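Local coordinates for protein endo-beta-1,2-glucanase (Talaromyces funiculosus, PDB 6IMV) that probably hydrolyses internal linkages of beta-1,2-glucans as a fungal endo-beta-1,2-glucanase, and is found here with bound sugar, at residues K32-V37 with N441-G446; F387-V390 with G395-M398. One frame throughout, in Å; residues are numbered along the deposited sequence.

Interaction 1 of 2, residues K32-V37 with N441-G446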
ATOM      1  N   LYS A  32      16.112  -2.641  16.893  1.00 17.25           N
ATOM      2  CA  LYS A  32      16.285  -1.437  17.664  1.00 17.91           C
ATOM      3  C   LYS A  32      15.951  -0.224  16.788  1.00 16.18           C
ATOM      4  O   LYS A  32      15.256   0.700  17.223  1.00 14.54           O
ATOM      5  CB  LYS A  32      17.702  -1.308  18.233  1.00 19.62           C
ATOM      6  CG  LYS A  32      17.887  -0.037  19.047  1.00 22.11           C
ATOM      7  CD  LYS A  32      19.232   0.141  19.704  1.00 24.42           C
ATOM      8  CE  LYS A  32      19.373   1.558  20.213  1.00 25.93           C
ATOM      9  NZ  LYS A  32      20.693   1.777  20.845  1.00 28.99           N
ATOM     10  N   PHE A  33      16.478  -0.224  15.562  1.00 15.66           N
ATOM     11  CA  PHE A  33      16.236   0.866  14.618  1.00 15.19           C
ATOM     12  C   PHE A  33      14.738   0.939  14.293  1.00 13.97           C
ATOM     13  O   PHE A  33      14.153   2.001  14.313  1.00 13.67           O
ATOM     14  CB  PHE A  33      17.077   0.683  13.352  1.00 15.32           C
ATOM     15  CG  PHE A  33      16.987   1.842  12.389  1.00 15.22           C
ATOM     16  CD1 PHE A  33      17.725   2.999  12.595  1.00 15.39           C
ATOM     17  CD2 PHE A  33      16.155   1.780  11.286  1.00 15.46           C
ATOM     18  CE1 PHE A  33      17.637   4.063  11.712  1.00 15.85           C
ATOM     19  CE2 PHE A  33      16.056   2.850  10.407  1.00 15.63           C
ATOM     20  CZ  PHE A  33      16.793   3.994  10.623  1.00 15.90           C
ATOM     21  N   ILE A  34      14.128  -0.220  14.033  1.00 13.72           N
ATOM     22  CA  ILE A  34      12.711  -0.279  13.649  1.00 13.53           C
ATOM     23  C   ILE A  34      11.832   0.273  14.781  1.00 13.56           C
ATOM     24  O   ILE A  34      10.807   0.903  14.526  1.00 12.80           O
ATOM     25  CB  ILE A  34      12.337  -1.714  13.239  1.00 13.09           C
ATOM     26  CG1 ILE A  34      12.844  -2.016  11.829  1.00 13.00           C
ATOM     27  CG2 ILE A  34      10.846  -1.961  13.375  1.00 13.22           C
ATOM     28  CD1 ILE A  34      12.848  -3.476  11.465  1.00 13.20           C
ATOM     29  N   ASN A  35      12.249   0.036  16.031  1.00 13.67           N
ATOM     30  CA  ASN A  35      11.542   0.533  17.207  1.00 14.07           C
ATOM     31  C   ASN A  35      11.485   2.067  17.182  1.00 14.34           C
ATOM     32  O   ASN A  35      10.474   2.671  17.573  1.00 14.57           O
ATOM     33  CB  ASN A  35      12.219   0.000  18.472  1.00 14.81           C
ATOM     34  CG  ASN A  35      11.471   0.313  19.740  1.00 14.49           C
ATOM     35  OD1 ASN A  35      10.326  -0.099  19.893  1.00 15.01           O
ATOM     36  ND2 ASN A  35      12.128   1.009  20.648  1.00 15.11           N
ATOM     37  N   ASP A  36      12.575   2.702  16.734  1.00 14.54           N
ATOM     38  CA  ASP A  36      12.622   4.159  16.605  1.00 15.16           C
ATOM     39  C   ASP A  36      11.719   4.611  15.449  1.00 14.48           C
ATOM     40  O   ASP A  36      10.975   5.585  15.590  1.00 14.73           O
ATOM     41  CB  ASP A  36      14.059   4.653  16.443  1.00 16.16           C
ATOM     42  CG  ASP A  36      14.846   4.576  17.742  1.00 16.80           C
ATOM     43  OD1 ASP A  36      14.218   4.330  18.785  1.00 17.65           O
ATOM     44  OD2 ASP A  36      16.070   4.755  17.702  1.00 17.09           O
ATOM     45  N   VAL A  37      11.790   3.881  14.330  1.00 14.27           N
ATOM     46  CA  VAL A  37      11.010   4.171  13.132  1.00 13.93           C
ATOM     47  C   VAL A  37       9.514   4.204  13.477  1.00 13.74           C
ATOM     48  O   VAL A  37       8.817   5.169  13.148  1.00 13.73           O
ATOM     49  CB  VAL A  37      11.300   3.168  12.004  1.00 13.51           C
ATOM     50  CG1 VAL A  37      10.280   3.292  10.875  1.00 13.32           C
ATOM     51  CG2 VAL A  37      12.712   3.320  11.477  1.00 13.34           C
ATOM     52  N   ASN A 441       3.375  -1.189   7.454  1.00 11.10           N
ATOM     53  CA  ASN A 441       2.636  -2.446   7.276  1.00 11.35           C
ATOM     54  C   ASN A 441       3.595  -3.581   6.885  1.00 11.30           C
ATOM     55  O   ASN A 441       3.395  -4.722   7.293  1.00 11.65           O
ATOM     56  CB  ASN A 441       1.458  -2.277   6.314  1.00 11.49           C
ATOM     57  CG  ASN A 441       0.217  -1.800   7.034  1.00 11.63           C
ATOM     58  OD1 ASN A 441      -0.201  -2.421   8.012  1.00 12.56           O
ATOM     59  ND2 ASN A 441      -0.369  -0.701   6.577  1.00 11.25           N
ATOM     60  N   ALA A 442       4.658  -3.266   6.137  1.00 11.42           N
ATOM     61  CA  ALA A 442       5.690  -4.259   5.808  1.00 11.35           C
ATOM     62  C   ALA A 442       6.484  -4.664   7.068  1.00 11.54           C
ATOM     63  O   ALA A 442       6.781  -5.834   7.265  1.00 11.12           O
ATOM     64  CB  ALA A 442       6.580  -3.735   4.714  1.00 10.93           C
ATOM     65  N   ILE A 443       6.827  -3.690   7.916  1.00 11.94           N
ATOM     66  CA  ILE A 443       7.528  -3.949   9.186  1.00 12.30           C
ATOM     67  C   ILE A 443       6.693  -4.901  10.060  1.00 13.06           C
ATOM     68  O   ILE A 443       7.255  -5.750  10.724  1.00 12.81           O
ATOM     69  CB  ILE A 443       7.851  -2.627   9.913  1.00 12.51           C
ATOM     70  CG1 ILE A 443       9.010  -1.887   9.239  1.00 12.08           C
ATOM     71  CG2 ILE A 443       8.099  -2.850  11.400  1.00 12.81           C
ATOM     72  CD1 ILE A 443       9.155  -0.436   9.657  1.00 12.26           C
ATOM     73  N   LEU A 444       5.360  -4.775  10.022  1.00 13.59           N
ATOM     74  CA  LEU A 444       4.433  -5.608  10.832  1.00 14.52           C
ATOM     75  C   LEU A 444       4.167  -6.972  10.173  1.00 14.49           C
ATOM     76  O   LEU A 444       3.429  -7.784  10.724  1.00 15.03           O
ATOM     77  CB  LEU A 444       3.118  -4.843  11.022  1.00 15.07           C
ATOM     78  CG  LEU A 444       3.229  -3.566  11.849  1.00 15.74           C
ATOM     79  CD1 LEU A 444       1.912  -2.815  11.849  1.00 16.31           C
ATOM     80  CD2 LEU A 444       3.663  -3.883  13.276  1.00 16.69           C
ATOM     81  N   GLY A 445       4.752  -7.204   8.993  1.00 13.93           N
ATOM     82  CA  GLY A 445       4.730  -8.488   8.315  1.00 13.69           C
ATOM     83  C   GLY A 445       3.529  -8.653   7.391  1.00 13.94           C
ATOM     84  O   GLY A 445       3.195  -9.775   7.027  1.00 14.50           O
ATOM     85  N   GLY A 446       2.875  -7.549   7.004  1.00 13.42           N
ATOM     86  CA  GLY A 446       1.635  -7.619   6.234  1.00 13.19           C
ATOM     87  C   GLY A 446       0.510  -8.217   7.063  1.00 13.44           C
ATOM     88  O   GLY A 446       0.686  -8.439   8.281  1.00 13.24           O
TER

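Interaction 2 of 2, residues F387-V390 with G395-M398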
ATOM      1  N   PHE A 387       9.587  -1.049   1.077  1.00 11.59           N
ATOM      2  CA  PHE A 387       8.618  -1.913   1.780  1.00 12.03           C
ATOM      3  C   PHE A 387       8.732  -3.364   1.298  1.00 11.69           C
ATOM      4  O   PHE A 387       8.731  -4.263   2.133  1.00 11.80           O
ATOM      5  CB  PHE A 387       7.196  -1.334   1.763  1.00 11.73           C
ATOM      6  CG  PHE A 387       6.320  -1.706   0.601  1.00 12.08           C
ATOM      7  CD1 PHE A 387       5.763  -2.971   0.504  1.00 12.41           C
ATOM      8  CD2 PHE A 387       6.003  -0.769  -0.371  1.00 12.28           C
ATOM      9  CE1 PHE A 387       4.943  -3.303  -0.562  1.00 12.34           C
ATOM     10  CE2 PHE A 387       5.187  -1.105  -1.439  1.00 12.45           C
ATOM     11  CZ  PHE A 387       4.645  -2.367  -1.526  1.00 12.65           C
ATOM     12  N   PRO A 388       8.884  -3.673  -0.013  1.00 11.67           N
ATOM     13  CA  PRO A 388       8.981  -5.067  -0.450  1.00 11.62           C
ATOM     14  C   PRO A 388      10.293  -5.727   0.006  1.00 11.58           C
ATOM     15  O   PRO A 388      10.324  -6.928   0.251  1.00 11.08           O
ATOM     16  CB  PRO A 388       8.925  -5.016  -1.990  1.00 11.76           C
ATOM     17  CG  PRO A 388       8.528  -3.593  -2.322  1.00 12.04           C
ATOM     18  CD  PRO A 388       8.959  -2.744  -1.146  1.00 11.75           C
ATOM     19  N   THR A 389      11.359  -4.926   0.119  1.00 11.53           N
ATOM     20  CA  THR A 389      12.646  -5.391   0.607  1.00 11.41           C
ATOM     21  C   THR A 389      12.510  -5.808   2.081  1.00 11.57           C
ATOM     22  O   THR A 389      13.047  -6.842   2.495  1.00 11.22           O
ATOM     23  CB  THR A 389      13.725  -4.318   0.428  1.00 11.38           C
ATOM     24  OG1 THR A 389      13.546  -3.671  -0.833  1.00 11.88           O
ATOM     25  CG2 THR A 389      15.121  -4.886   0.529  1.00 11.36           C
ATOM     26  N   VAL A 390      11.770  -5.004   2.854  1.00 11.26           N
ATOM     27  CA  VAL A 390      11.598  -5.216   4.287  1.00 11.52           C
ATOM     28  C   VAL A 390      10.994  -6.608   4.544  1.00 12.07           C
ATOM     29  O   VAL A 390      11.364  -7.264   5.518  1.00 11.12           O
ATOM     30  CB  VAL A 390      10.744  -4.101   4.922  1.00 11.30           C
ATOM     31  CG1 VAL A 390      10.229  -4.494   6.302  1.00 11.39           C
ATOM     32  CG2 VAL A 390      11.511  -2.789   4.986  1.00 11.23           C
ATOM     33  N   GLY A 395      16.732  -5.682   7.876  1.00 14.67           N
ATOM     34  CA  GLY A 395      17.979  -4.947   8.018  1.00 14.25           C
ATOM     35  C   GLY A 395      18.323  -4.179   6.754  1.00 13.64           C
ATOM     36  O   GLY A 395      18.578  -2.968   6.790  1.00 13.38           O
ATOM     37  N   VAL A 396      18.323  -4.894   5.628  1.00 13.30           N
ATOM     38  CA  VAL A 396      18.649  -4.300   4.345  1.00 13.76           C
ATOM     39  C   VAL A 396      17.593  -3.231   4.020  1.00 13.49           C
ATOM     40  O   VAL A 396      17.950  -2.109   3.670  1.00 12.97           O
ATOM     41  CB  VAL A 396      18.781  -5.363   3.236  1.00 13.81           C
ATOM     42  CG1 VAL A 396      18.870  -4.728   1.863  1.00 13.83           C
ATOM     43  CG2 VAL A 396      19.978  -6.275   3.470  1.00 13.91           C
ATOM     44  N   GLY A 397      16.311  -3.586   4.183  1.00 13.10           N
ATOM     45  CA  GLY A 397      15.198  -2.650   4.016  1.00 13.20           C
ATOM     46  C   GLY A 397      15.434  -1.346   4.761  1.00 13.08           C
ATOM     47  O   GLY A 397      15.359  -0.249   4.189  1.00 12.86           O
ATOM     48  N   MET A 398      15.751  -1.473   6.048  1.00 13.49           N
ATOM     49  CA  MET A 398      15.924  -0.321   6.937  1.00 13.79           C
ATOM     50  C   MET A 398      17.230   0.432   6.638  1.00 13.38           C
ATOM     51  O   MET A 398      17.297   1.637   6.873  1.00 14.13           O
ATOM     52  CB  MET A 398      15.896  -0.755   8.401  1.00 14.49           C
ATOM     53  CG  MET A 398      14.500  -1.078   8.891  1.00 15.08           C
ATOM     54  SD  MET A 398      13.391   0.341   8.737  1.00 17.06           S
ATOM     55  CE  MET A 398      12.482  -0.142   7.272  1.00 14.44           C
TER

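Interaction 1 of 2, residues K32-V37 with N441-G446
Ile-443 lays its CG2 methyl against CG2 of Ile-34, and the two side chains lie alongside each other, running opposite ways. This is apolar helix-helix packing in a largely helical glycoside hydrolase, probably of the (alpha/alpha)6-barrel kind. It joins helix 30-41, near the N-terminus, to the C-terminal end of helix 433-443. Between the two segments the nearest CA atoms, those of Ile-34 and Ile-443, are 7.8 Å apart, and side chains make the contact. The methyls CG2 of Ile-34 and CG2 of Ile-443 are 3.5 Å apart, tighter than ordinary van der Waals contact. In both isoleucines this methyl is anti to the backbone N; CG1 sits beside the N, with chi1 -78° in Ile-34 and -74° in Ile-443.

Val-37, one turn after Ile-34, adds a looser touch. Its CG1 meets the other branch of Ile-443, at CD1, 4.1 Å away. Ile-443 thus touches two residues one turn apart, Ile-34 and Val-37, each with a different branch. Val-390 and Met-398 come in from neighbouring helices, on Ile-443 and Ile-34 respectively.

Helix 433-443 ends just beyond this contact in a Schellman motif. Gly-445 takes a positive phi of 89°. Two bonds reach back into the last turn, from Gly-445 N to Ala-442 O at 3.0 Å and from Gly-446 N to Asn-441 O at 2.9 Å.

Interaction 2 of 2, residues F387-V390 with G395-M398
Val-396 touches Thr-389 near the start of helix 394-405. Its CG1 lies 4.0 Å from Thr-389 CG2, and the two side chains cross at about a right angle. The backbone N of Val-396 is hydrogen-bonded to OD1 of Asp-393, in the turn just before. Thr-389 splits its two branches between different tasks. Its CG2 is anti to the backbone N and meets the second helix. Its OG1 sits beside the N (chi1 -40°) and is hydrogen-bonded to Glu-328 OE1 on helix 318-337, which satisfies this buried hydroxyl.

Gly-397 is where the backbones come closest. Its CA is 4.4 Å from the CA of Val-390. With only hydrogens on that carbon, the CG2 methyl of Val-390 can settle right against it, 3.8 Å from Gly-397 CA. The Gly-397 N also lies beside Thr-389 CG2, so the glycine is flanked by methyls from two consecutive residues of the first helix.

Met-398 closes the row with the end of its side chain. Its chain bends twice, at chi2 (-59°) and chi3 (103°), and this carries CE back to Val-390. CE and Val-390 CG2 are 3.6 Å apart. One methyl of Val-390 therefore serves both Gly-397 and Met-398. The five touching residues are buried, and the contact across the segments is apolar packing. Helix 387-392 and helix 394-405 follow each other directly, so this is the close packing of two consecutive helices joined by a tight turn, with a glycine at the point of nearest approach.

Overall arrangement
Interactions 1 and 2 adjoin, with centres 9 Å apart, and together bring four helices into one buried apolar region. Along the chain, the helix pair of interaction 2 falls between the two widely separated segments of interaction 1. Met-398 packs on helix 30-41: its CG is 3.5 Å from Ile-34 CG1, and its CB also packs on Phe-33 CD2. Helix 433-443 meets interaction 2 as well: Ala-442 CB is 3.4 Å from Phe-387 O. None of the four segments holds a glucose-pocket residue. Helix 433-443 runs from the pocket to this region: its first turn carries the glucose-contacting Asp-434, and its last turn takes part in interaction 1.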